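Local coordinates for protein putative phosphatase (Bacteroides thetaiotaomicron, PDB 3KYA) that is a putative phosphatase of unproven activity that binds zinc and joins an IPT/TIG domain to what is probably a six-bladed beta-propeller, at residues Glu260-Ser265 against Ser337-Ile342; Phe304-Pro309 against Tyr333-Asp338; Lys322-Gly327 against Lys344-Pro349. All coordinates share one frame; numbering follows the deposited sequence.

Contact 1. Residues Glu260-Ser265 against Ser337-Ile342; sequences ELYFNS and SDYDEI. With ZN (zinc ion), chain B; EDO (1,2-ethanediol), chain I.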
loop_
_atom_site.group_PDB
_atom_site.type_symbol
_atom_site.label_atom_id
_atom_site.label_comp_id
_atom_site.label_asym_id
_atom_site.label_seq_id
_atom_site.Cartn_x
_atom_site.Cartn_y
_atom_site.Cartn_z
ATOM N N GLU A 260 -24.551 -20.898 15.286
ATOM C CA GLU A 260 -24.068 -22.260 15.487
ATOM C C GLU A 260 -22.596 -22.229 15.928
ATOM O O GLU A 260 -21.914 -21.205 15.789
ATOM C CB GLU A 260 -24.298 -23.151 14.245
ATOM C CG GLU A 260 -23.410 -22.882 13.018
ATOM C CD GLU A 260 -23.856 -21.710 12.158
ATOM O OE1 GLU A 260 -24.699 -20.895 12.614
ATOM O OE2 GLU A 260 -23.357 -21.617 11.003
ATOM N N LEU A 261 -22.128 -23.356 16.457
ATOM C CA LEU A 261 -20.779 -23.510 16.981
ATOM C C LEU A 261 -19.874 -24.370 16.090
ATOM O O LEU A 261 -20.244 -25.482 15.708
ATOM C CB LEU A 261 -20.834 -24.155 18.364
ATOM C CG LEU A 261 -19.498 -24.319 19.111
ATOM C CD1 LEU A 261 -18.893 -22.963 19.488
ATOM C CD2 LEU A 261 -19.685 -25.199 20.336
ATOM N N TYR A 262 -18.693 -23.843 15.775
ATOM C CA TYR A 262 -17.680 -24.577 15.036
ATOM C C TYR A 262 -16.500 -24.878 15.953
ATOM O O TYR A 262 -16.018 -23.988 16.664
ATOM C CB TYR A 262 -17.248 -23.794 13.789
ATOM C CG TYR A 262 -18.373 -23.675 12.785
ATOM C CD1 TYR A 262 -18.683 -24.728 11.920
ATOM C CD2 TYR A 262 -19.170 -22.535 12.736
ATOM C CE1 TYR A 262 -19.735 -24.628 11.027
ATOM C CE2 TYR A 262 -20.211 -22.425 11.841
ATOM C CZ TYR A 262 -20.499 -23.473 10.993
ATOM O OH TYR A 262 -21.554 -23.362 10.121
ATOM N N PHE A 263 -16.091 -26.147 16.015
ATOM C CA PHE A 263 -14.906 -26.528 16.785
ATOM C C PHE A 263 -14.137 -27.615 16.010
ATOM O O PHE A 263 -14.714 -28.296 15.149
ATOM C CB PHE A 263 -15.255 -26.948 18.217
ATOM C CG PHE A 263 -16.067 -28.207 18.309
ATOM C CD1 PHE A 263 -17.439 -28.178 18.140
ATOM C CD2 PHE A 263 -15.454 -29.412 18.607
ATOM C CE1 PHE A 263 -18.186 -29.341 18.230
ATOM C CE2 PHE A 263 -16.194 -30.595 18.681
ATOM C CZ PHE A 263 -17.556 -30.556 18.499
ATOM N N ASN A 264 -12.842 -27.749 16.289
ATOM C CA ASN A 264 -12.003 -28.706 15.551
ATOM C C ASN A 264 -11.377 -29.810 16.393
ATOM O O ASN A 264 -11.636 -29.938 17.586
ATOM C CB ASN A 264 -10.844 -27.961 14.862
ATOM C CG ASN A 264 -9.678 -27.682 15.813
ATOM O OD1 ASN A 264 -9.876 -27.347 16.994
ATOM N ND2 ASN A 264 -8.456 -27.812 15.301
ATOM N N SER A 265 -10.584 -30.642 15.714
ATOM C CA SER A 265 -9.681 -31.573 16.351
ATOM C C SER A 265 -8.390 -31.552 15.533
ATOM O O SER A 265 -8.414 -31.591 14.293
ATOM C CB SER A 265 -10.221 -32.998 16.432
ATOM O OG SER A 265 -9.222 -33.867 16.957
ATOM N N SER A 337 -12.351 -19.931 4.035
ATOM C CA SER A 337 -13.533 -20.733 3.776
ATOM C C SER A 337 -14.768 -19.846 3.544
ATOM O O SER A 337 -15.058 -18.963 4.362
ATOM C CB SER A 337 -13.745 -21.675 4.970
ATOM O OG SER A 337 -14.929 -22.427 4.866
ATOM N N ASP A 338 -15.481 -20.072 2.441
ATOM C CA ASP A 338 -16.727 -19.351 2.154
ATOM C C ASP A 338 -17.911 -19.990 2.900
ATOM O O ASP A 338 -17.920 -21.195 3.148
ATOM C CB ASP A 338 -17.009 -19.311 0.655
ATOM C CG ASP A 338 -16.074 -18.380 -0.084
ATOM O OD1 ASP A 338 -16.155 -17.152 0.165
ATOM O OD2 ASP A 338 -15.262 -18.860 -0.907
ATOM N N TYR A 339 -18.896 -19.171 3.262
ATOM C CA TYR A 339 -20.079 -19.643 3.993
ATOM C C TYR A 339 -21.290 -19.735 3.088
ATOM O O TYR A 339 -21.690 -18.748 2.490
ATOM C CB TYR A 339 -20.381 -18.674 5.126
ATOM C CG TYR A 339 -21.436 -19.134 6.120
ATOM C CD1 TYR A 339 -21.119 -20.069 7.102
ATOM C CD2 TYR A 339 -22.722 -18.585 6.115
ATOM C CE1 TYR A 339 -22.072 -20.470 8.069
ATOM C CE2 TYR A 339 -23.683 -18.980 7.068
ATOM C CZ TYR A 339 -23.342 -19.919 8.038
ATOM O OH TYR A 339 -24.263 -20.315 8.992
ATOM N N ASP A 340 -21.874 -20.925 2.981
ATOM C CA ASP A 340 -23.089 -21.118 2.189
ATOM C C ASP A 340 -24.240 -20.651 3.068
ATOM O O ASP A 340 -24.570 -21.304 4.058
ATOM C CB ASP A 340 -23.271 -22.578 1.770
ATOM C CG ASP A 340 -24.512 -22.796 0.919
ATOM O OD1 ASP A 340 -25.534 -22.115 1.161
ATOM O OD2 ASP A 340 -24.489 -23.659 0.003
ATOM N N GLU A 341 -24.843 -19.528 2.694
ATOM C CA GLU A 341 -25.909 -18.913 3.490
ATOM C C GLU A 341 -27.240 -19.662 3.510
ATOM O O GLU A 341 -28.050 -19.418 4.400
ATOM C CB GLU A 341 -26.125 -17.461 3.056
ATOM C CG GLU A 341 -24.930 -16.601 3.438
ATOM C CD GLU A 341 -25.229 -15.118 3.442
ATOM O OE1 GLU A 341 -25.702 -14.593 2.411
ATOM O OE2 GLU A 341 -24.956 -14.479 4.476
ATOM N N ILE A 342 -27.459 -20.561 2.559
ATOM C CA ILE A 342 -28.688 -21.361 2.524
ATOM C C ILE A 342 -28.522 -22.588 3.434
ATOM O O ILE A 342 -29.359 -22.834 4.296
ATOM C CB ILE A 342 -29.073 -21.759 1.082
ATOM C CG1 ILE A 342 -29.198 -20.517 0.192
ATOM C CG2 ILE A 342 -30.383 -22.528 1.062
ATOM C CD1 ILE A 342 -30.206 -19.500 0.676
HETATM ZN ZN ZN B . -26.132 -23.630 -1.217
HETATM C C1 EDO I . -14.682 -15.657 -3.795
HETATM O O1 EDO I . -15.912 -15.884 -3.106
HETATM C C2 EDO I . -13.520 -16.027 -2.893
HETATM O O2 EDO I . -13.676 -17.350 -2.375
HETATM O O HOH W 1 -25.382 -24.827 -2.732
#

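Contact 2. Residues Phe304-Pro309 against Tyr333-Asp338; sequences FTIADP and YFMRSD. With EDO (1,2-ethanediol), chain I.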
loop_
_atom_site.group_PDB
_atom_site.type_symbol
_atom_site.label_atom_id
_atom_site.label_comp_id
_atom_site.label_asym_id
_atom_site.label_seq_id
_atom_site.Cartn_x
_atom_site.Cartn_y
_atom_site.Cartn_z
ATOM N N PHE A 304 -15.657 -31.354 7.097
ATOM C CA PHE A 304 -14.460 -31.678 6.339
ATOM C C PHE A 304 -13.249 -31.724 7.260
ATOM O O PHE A 304 -13.355 -31.431 8.471
ATOM C CB PHE A 304 -14.224 -30.626 5.236
ATOM C CG PHE A 304 -14.494 -29.196 5.684
ATOM C CD1 PHE A 304 -13.638 -28.545 6.560
ATOM C CD2 PHE A 304 -15.596 -28.507 5.205
ATOM C CE1 PHE A 304 -13.891 -27.228 6.970
ATOM C CE2 PHE A 304 -15.860 -27.199 5.615
ATOM C CZ PHE A 304 -15.002 -26.562 6.499
ATOM N N THR A 305 -12.124 -32.143 6.679
ATOM C CA THR A 305 -10.807 -32.068 7.288
ATOM C C THR A 305 -10.148 -30.970 6.450
ATOM O O THR A 305 -10.257 -31.000 5.223
ATOM C CB THR A 305 -10.050 -33.393 7.218
ATOM O OG1 THR A 305 -10.079 -33.900 5.877
ATOM C CG2 THR A 305 -10.694 -34.425 8.152
ATOM N N ILE A 306 -9.470 -30.002 7.061
ATOM C CA ILE A 306 -8.936 -28.887 6.262
ATOM C C ILE A 306 -7.652 -29.170 5.465
ATOM O O ILE A 306 -7.437 -28.541 4.445
ATOM C CB ILE A 306 -8.772 -27.576 7.106
ATOM C CG1 ILE A 306 -7.564 -27.635 8.052
ATOM C CG2 ILE A 306 -10.091 -27.275 7.852
ATOM C CD1 ILE A 306 -7.325 -26.318 8.860
ATOM N N ALA A 307 -6.817 -30.091 5.946
ATOM C CA ALA A 307 -5.544 -30.425 5.315
ATOM C C ALA A 307 -5.087 -31.833 5.719
ATOM O O ALA A 307 -5.826 -32.796 5.535
ATOM C CB ALA A 307 -4.484 -29.385 5.674
ATOM N N ASP A 308 -3.896 -31.933 6.303
ATOM C CA ASP A 308 -3.322 -33.211 6.725
ATOM C C ASP A 308 -3.467 -33.430 8.224
ATOM O O ASP A 308 -3.922 -32.535 8.935
ATOM C CB ASP A 308 -1.857 -33.226 6.329
ATOM C CG ASP A 308 -1.686 -33.146 4.855
ATOM O OD1 ASP A 308 -2.190 -34.066 4.162
ATOM O OD2 ASP A 308 -1.049 -32.170 4.405
ATOM N N PRO A 309 -3.112 -34.631 8.708
ATOM C CA PRO A 309 -3.240 -34.878 10.146
ATOM C C PRO A 309 -2.307 -34.023 10.989
ATOM O O PRO A 309 -1.295 -33.525 10.489
ATOM C CB PRO A 309 -2.852 -36.358 10.281
ATOM C CG PRO A 309 -3.157 -36.940 8.954
ATOM C CD PRO A 309 -2.828 -35.873 7.969
ATOM N N TYR A 333 0.386 -20.768 8.172
ATOM C CA TYR A 333 -0.453 -20.158 7.138
ATOM C C TYR A 333 -1.928 -20.068 7.558
ATOM O O TYR A 333 -2.335 -20.659 8.560
ATOM C CB TYR A 333 -0.316 -20.906 5.785
ATOM C CG TYR A 333 -0.935 -22.304 5.729
ATOM C CD1 TYR A 333 -0.405 -23.355 6.464
ATOM C CD2 TYR A 333 -2.020 -22.577 4.902
ATOM C CE1 TYR A 333 -0.967 -24.639 6.403
ATOM C CE2 TYR A 333 -2.585 -23.850 4.838
ATOM C CZ TYR A 333 -2.048 -24.877 5.584
ATOM O OH TYR A 333 -2.603 -26.140 5.520
ATOM N N PHE A 334 -2.695 -19.288 6.796
ATOM C CA PHE A 334 -4.140 -19.173 6.929
ATOM C C PHE A 334 -4.830 -19.704 5.670
ATOM O O PHE A 334 -4.352 -19.483 4.531
ATOM C CB PHE A 334 -4.628 -17.702 7.105
ATOM C CG PHE A 334 -4.388 -17.109 8.462
ATOM C CD1 PHE A 334 -3.195 -16.474 8.754
ATOM C CD2 PHE A 334 -5.397 -17.114 9.430
ATOM C CE1 PHE A 334 -2.974 -15.925 10.022
ATOM C CE2 PHE A 334 -5.176 -16.575 10.684
ATOM C CZ PHE A 334 -3.966 -15.969 10.968
HETATM N N MSE A 335 -5.944 -20.397 5.887
HETATM C CA MSE A 335 -6.829 -20.838 4.831
HETATM C C MSE A 335 -8.096 -19.974 4.920
HETATM O O MSE A 335 -8.367 -19.357 5.961
HETATM C CB MSE A 335 -7.174 -22.322 4.975
HETATM C CG MSE A 335 -5.968 -23.256 4.980
HETATM SE SE MSE A 335 -6.470 -25.131 5.008
HETATM C CE MSE A 335 -7.054 -25.282 3.166
ATOM N N ARG A 336 -8.843 -19.910 3.823
ATOM C CA ARG A 336 -10.083 -19.165 3.757
ATOM C C ARG A 336 -11.207 -20.111 3.384
ATOM O O ARG A 336 -11.043 -20.967 2.513
ATOM C CB ARG A 336 -9.998 -18.039 2.743
ATOM C CG ARG A 336 -11.217 -17.109 2.668
ATOM C CD ARG A 336 -10.956 -16.030 1.608
ATOM N NE ARG A 336 -11.985 -14.989 1.495
ATOM C CZ ARG A 336 -13.184 -15.173 0.956
ATOM N NH1 ARG A 336 -13.543 -16.368 0.523
ATOM N NH2 ARG A 336 -14.045 -14.173 0.872
ATOM N N SER A 337 -12.351 -19.931 4.035
ATOM C CA SER A 337 -13.533 -20.733 3.776
ATOM C C SER A 337 -14.768 -19.846 3.544
ATOM O O SER A 337 -15.058 -18.963 4.362
ATOM C CB SER A 337 -13.745 -21.675 4.970
ATOM O OG SER A 337 -14.929 -22.427 4.866
ATOM N N ASP A 338 -15.481 -20.072 2.441
ATOM C CA ASP A 338 -16.727 -19.351 2.154
ATOM C C ASP A 338 -17.911 -19.990 2.900
ATOM O O ASP A 338 -17.920 -21.195 3.148
ATOM C CB ASP A 338 -17.009 -19.311 0.655
ATOM C CG ASP A 338 -16.074 -18.380 -0.084
ATOM O OD1 ASP A 338 -16.155 -17.152 0.165
ATOM O OD2 ASP A 338 -15.262 -18.860 -0.907
HETATM C C1 EDO I . -14.682 -15.657 -3.795
HETATM O O1 EDO I . -15.912 -15.884 -3.106
HETATM C C2 EDO I . -13.520 -16.027 -2.893
HETATM O O2 EDO I . -13.676 -17.350 -2.375
#

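Contact 3. Residues Lys322-Gly327 against Lys344-Pro349; sequences KYAYFG and KEFITP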
loop_
_atom_site.group_PDB
_atom_site.type_symbol
_atom_site.label_atom_id
_atom_site.label_comp_id
_atom_site.label_asym_id
_atom_site.label_seq_id
_atom_site.Cartn_x
_atom_site.Cartn_y
_atom_site.Cartn_z
ATOM N N LYS A 322 -19.992 -14.196 6.298
ATOM C CA LYS A 322 -19.948 -14.707 4.918
ATOM C C LYS A 322 -18.689 -15.526 4.570
ATOM O O LYS A 322 -18.646 -16.199 3.528
ATOM C CB LYS A 322 -20.151 -13.549 3.945
ATOM C CG LYS A 322 -21.532 -12.915 4.087
ATOM C CD LYS A 322 -21.881 -11.918 2.995
ATOM C CE LYS A 322 -23.260 -11.287 3.274
ATOM N NZ LYS A 322 -23.704 -10.317 2.220
ATOM N N TYR A 323 -17.671 -15.431 5.414
ATOM C CA TYR A 323 -16.456 -16.225 5.272
ATOM C C TYR A 323 -15.672 -16.257 6.573
ATOM O O TYR A 323 -16.006 -15.544 7.527
ATOM C CB TYR A 323 -15.580 -15.745 4.116
ATOM C CG TYR A 323 -14.945 -14.380 4.222
ATOM C CD1 TYR A 323 -13.673 -14.223 4.763
ATOM C CD2 TYR A 323 -15.577 -13.256 3.700
ATOM C CE1 TYR A 323 -13.055 -12.970 4.802
ATOM C CE2 TYR A 323 -14.974 -11.989 3.747
ATOM C CZ TYR A 323 -13.715 -11.859 4.298
ATOM O OH TYR A 323 -13.102 -10.619 4.319
ATOM N N ALA A 324 -14.661 -17.123 6.610
ATOM C CA ALA A 324 -13.794 -17.301 7.767
ATOM C C ALA A 324 -12.362 -17.590 7.354
ATOM O O ALA A 324 -12.111 -18.098 6.255
ATOM C CB ALA A 324 -14.298 -18.442 8.630
ATOM N N TYR A 325 -11.429 -17.242 8.233
ATOM C CA TYR A 325 -10.036 -17.607 8.059
ATOM C C TYR A 325 -9.693 -18.687 9.089
ATOM O O TYR A 325 -10.093 -18.595 10.251
ATOM C CB TYR A 325 -9.083 -16.417 8.236
ATOM C CG TYR A 325 -9.232 -15.282 7.248
ATOM C CD1 TYR A 325 -9.667 -15.499 5.943
ATOM C CD2 TYR A 325 -8.833 -14.000 7.586
ATOM C CE1 TYR A 325 -9.764 -14.460 5.044
ATOM C CE2 TYR A 325 -8.924 -12.953 6.682
ATOM C CZ TYR A 325 -9.385 -13.186 5.418
ATOM O OH TYR A 325 -9.480 -12.137 4.533
ATOM N N PHE A 326 -8.975 -19.723 8.664
ATOM C CA PHE A 326 -8.514 -20.760 9.573
ATOM C C PHE A 326 -7.013 -20.543 9.758
ATOM O O PHE A 326 -6.240 -20.697 8.804
ATOM C CB PHE A 326 -8.777 -22.185 9.053
ATOM C CG PHE A 326 -10.219 -22.483 8.721
ATOM C CD1 PHE A 326 -11.260 -21.840 9.365
ATOM C CD2 PHE A 326 -10.531 -23.484 7.833
ATOM C CE1 PHE A 326 -12.589 -22.154 9.072
ATOM C CE2 PHE A 326 -11.864 -23.802 7.551
ATOM C CZ PHE A 326 -12.879 -23.126 8.170
ATOM N N GLY A 327 -6.604 -20.177 10.972
ATOM C CA GLY A 327 -5.198 -19.926 11.273
ATOM C C GLY A 327 -4.504 -21.196 11.729
ATOM O O GLY A 327 -4.765 -21.676 12.839
ATOM N N LYS A 344 -26.215 -22.837 5.668
ATOM C CA LYS A 344 -25.689 -22.319 6.928
ATOM C C LYS A 344 -24.473 -23.120 7.418
ATOM O O LYS A 344 -24.353 -23.452 8.598
ATOM C CB LYS A 344 -26.801 -22.235 7.993
ATOM C CG LYS A 344 -27.922 -21.283 7.605
ATOM C CD LYS A 344 -28.957 -21.149 8.713
ATOM C CE LYS A 344 -30.075 -20.210 8.313
ATOM N NZ LYS A 344 -31.171 -20.224 9.318
ATOM N N GLU A 345 -23.562 -23.401 6.485
ATOM C CA GLU A 345 -22.332 -24.134 6.753
ATOM C C GLU A 345 -21.177 -23.536 5.966
ATOM O O GLU A 345 -21.375 -23.012 4.872
ATOM C CB GLU A 345 -22.433 -25.585 6.253
ATOM C CG GLU A 345 -23.522 -26.433 6.872
ATOM C CD GLU A 345 -23.579 -27.832 6.271
ATOM O OE1 GLU A 345 -22.874 -28.106 5.275
ATOM O OE2 GLU A 345 -24.354 -28.657 6.795
ATOM N N PHE A 346 -19.976 -23.664 6.508
ATOM C CA PHE A 346 -18.773 -23.319 5.767
ATOM C C PHE A 346 -18.477 -24.449 4.768
ATOM O O PHE A 346 -18.894 -25.595 4.982
ATOM C CB PHE A 346 -17.602 -23.115 6.714
ATOM C CG PHE A 346 -17.669 -21.832 7.452
ATOM C CD1 PHE A 346 -17.393 -20.644 6.797
ATOM C CD2 PHE A 346 -18.038 -21.792 8.798
ATOM C CE1 PHE A 346 -17.476 -19.434 7.464
ATOM C CE2 PHE A 346 -18.123 -20.593 9.465
ATOM C CZ PHE A 346 -17.846 -19.404 8.798
ATOM N N ILE A 347 -17.777 -24.120 3.683
ATOM C CA ILE A 347 -17.404 -25.106 2.664
ATOM C C ILE A 347 -15.883 -25.312 2.675
ATOM O O ILE A 347 -15.141 -24.493 3.232
ATOM C CB ILE A 347 -17.923 -24.726 1.246
ATOM C CG1 ILE A 347 -17.198 -23.526 0.654
ATOM C CG2 ILE A 347 -19.412 -24.416 1.262
ATOM C CD1 ILE A 347 -17.699 -23.200 -0.753
ATOM N N THR A 348 -15.436 -26.411 2.072
ATOM C CA THR A 348 -14.029 -26.771 2.024
ATOM C C THR A 348 -13.137 -25.547 1.801
ATOM O O THR A 348 -13.312 -24.821 0.828
ATOM C CB THR A 348 -13.762 -27.818 0.922
ATOM O OG1 THR A 348 -14.562 -28.977 1.184
ATOM C CG2 THR A 348 -12.306 -28.210 0.899
ATOM N N PRO A 349 -12.187 -25.310 2.720
ATOM C CA PRO A 349 -11.316 -24.139 2.606
ATOM C C PRO A 349 -10.167 -24.305 1.614
ATOM O O PRO A 349 -9.896 -25.408 1.132
ATOM C CB PRO A 349 -10.753 -23.988 4.031
ATOM C CG PRO A 349 -10.670 -25.396 4.519
ATOM C CD PRO A 349 -11.935 -26.053 3.973
#

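Contact 1. Residues Glu260-Ser265 against Ser337-Ile342
E260 and Y339 meet through a carboxylate-phenol hydrogen bond between two neighbouring four-stranded antiparallel sheets, probably adjacent blades of a beta-propeller. E260 sits just before strand 261-265. Y339 lies on strand 333-340 of the next sheet. Their backbones stay far apart, with the CA atoms of Y262 and Y339 12.3 Å from each other, and the long side chains span the gap.

The E260 side chain can be followed outward. CB points toward Y339. CG sits between the backbone N and the carbonyl carbon (chi1 72°), and the chain bends again at chi2 (-80°). CG passes beside the hydroxyl of Y262. CD then comes to 3.5 Å from Y339 OH. OE1 is set back from that hydroxyl. OE2 makes the bond: Y339 OH donates to E260 OE2 at 2.6 Å. It comes from the syn side, 15° out of the carboxylate plane. Y262 OH donates to the same OE2 at 2.7 Å and takes the anti lone pair. Two phenols thus grip one buried oxygen, which would favour a charged carboxylate.

E260 OE2 lies at the edge of the Y339 ring and in its plane. Y262 OH also comes near that edge, 3.6 Å from Y339 CE1.

Other residues pack on both rings. H255 stacks on Y339, and F346 meets both Y339 and Y262 edge-to-face. N258 ND2 is a further partner of Y339 OH.

One residue on, the strand reaches a zinc ion. D340 OD2 binds it at 2.0 Å, next to a water and two other ligand atoms. D340 OD1 closes an Asx turn, accepting from I342 N at 2.8 Å.

Contact 2. Residues Phe304-Pro309 against Tyr333-Asp338
S337 OG is hydrogen-bonded to the carbonyl oxygen of I347, and F304 CZ approaches it loosely from the opposing segment at 4.4 Å. The rest of the contact is mostly apolar. M335, a selenomethionine, is its centre. Its CG lies beside the backbone N, and a bend at chi3 (74°) turns the methyl CE toward the I306 backbone. CE rests 3.5 Å from I306 O. The selenium lies against the I306 side chain: M335 SE is 4.0 Å from I306 CB, and CG1 and CD1 are scarcely farther. The two side chains cross obliquely.

At the far end A307 CB touches Y333 OH at 3.8 Å. That hydroxyl finds its polar partner in W311 NE1.

The other side of strand 333-338 is polar. R336 NH1 forms a salt bridge with D338 OD1 at 2.8 Å, coming from above the carboxylate plane. D338 OD2 accepts from O2 of a bound 1,2-ethanediol at 2.6 Å and also pairs with Y68 OH of the second subunit.

The two segments run in nearly opposite directions, 158° apart. They belong to different sheets. Strand 300-305 ends one sheet and leads into the loop carrying I306 and A307. This loop packs against the inner strand 333-340 of the next sheet, with I306 also lying on F326 of strand 323-328 and F313 of strand 313-317.

Contact 3. Residues Lys322-Gly327 against Lys344-Pro349
F346 and A324 pack across one face of a four-stranded antiparallel sheet, probably a propeller blade. Strands 323-328 and 345-352 are not neighbours. Strand 333-340 runs between them, and their side chains meet over it.

The backbone takes part at the F346 end. Y323 C lies near the plane of the F346 ring, at its edge, 3.8 Å from CE1. K344 and E345 both face D340, a G1 beta bulge at the start of strand 345-352.

The apolar contacts form two groups. In the first, A324 CB lies obliquely against the tip of the F346 ring, 3.5 Å from F346 CE1. The CG of F346 is anti to its own carbonyl carbon (chi1 -75°), which swings the ring toward strand 323-328. In the second, P349 meets the edge of the F326 ring near its plane. P349 CB and CG both lie along the CD2-CE2 side, and the two side chains cross at about a right angle. F304 of the preceding sheet and I306 of the loop after it pack on both F326 and P349. The closest approach at the P349 end is 3.6 Å, from F326 CE2 to P349 CG.

In the fold
Strand 333-340 supplies one side of contacts 1 and 2 and lies between the two strands of contact 3. Contact 1 uses the Y339 end of the strand and contact 2 the residues from Y333 to S337, meeting the preceding sheet and the loop that leaves it. The centres of contacts 1 and 3 lie about 5 Å apart, those of 2 and 3 about 9 Å, and those of 1 and 2 about 12 Å. Two probable backbone hydrogen bonds tie the strand to its neighbours: D340 N to E345 O at 2.9 Å, and F326 N to M335 O at 2.8 Å. The zinc on D340 is peripheral to this packing: the F346 side chain is about 12 Å from that ion, and that of Y339 about 10 Å.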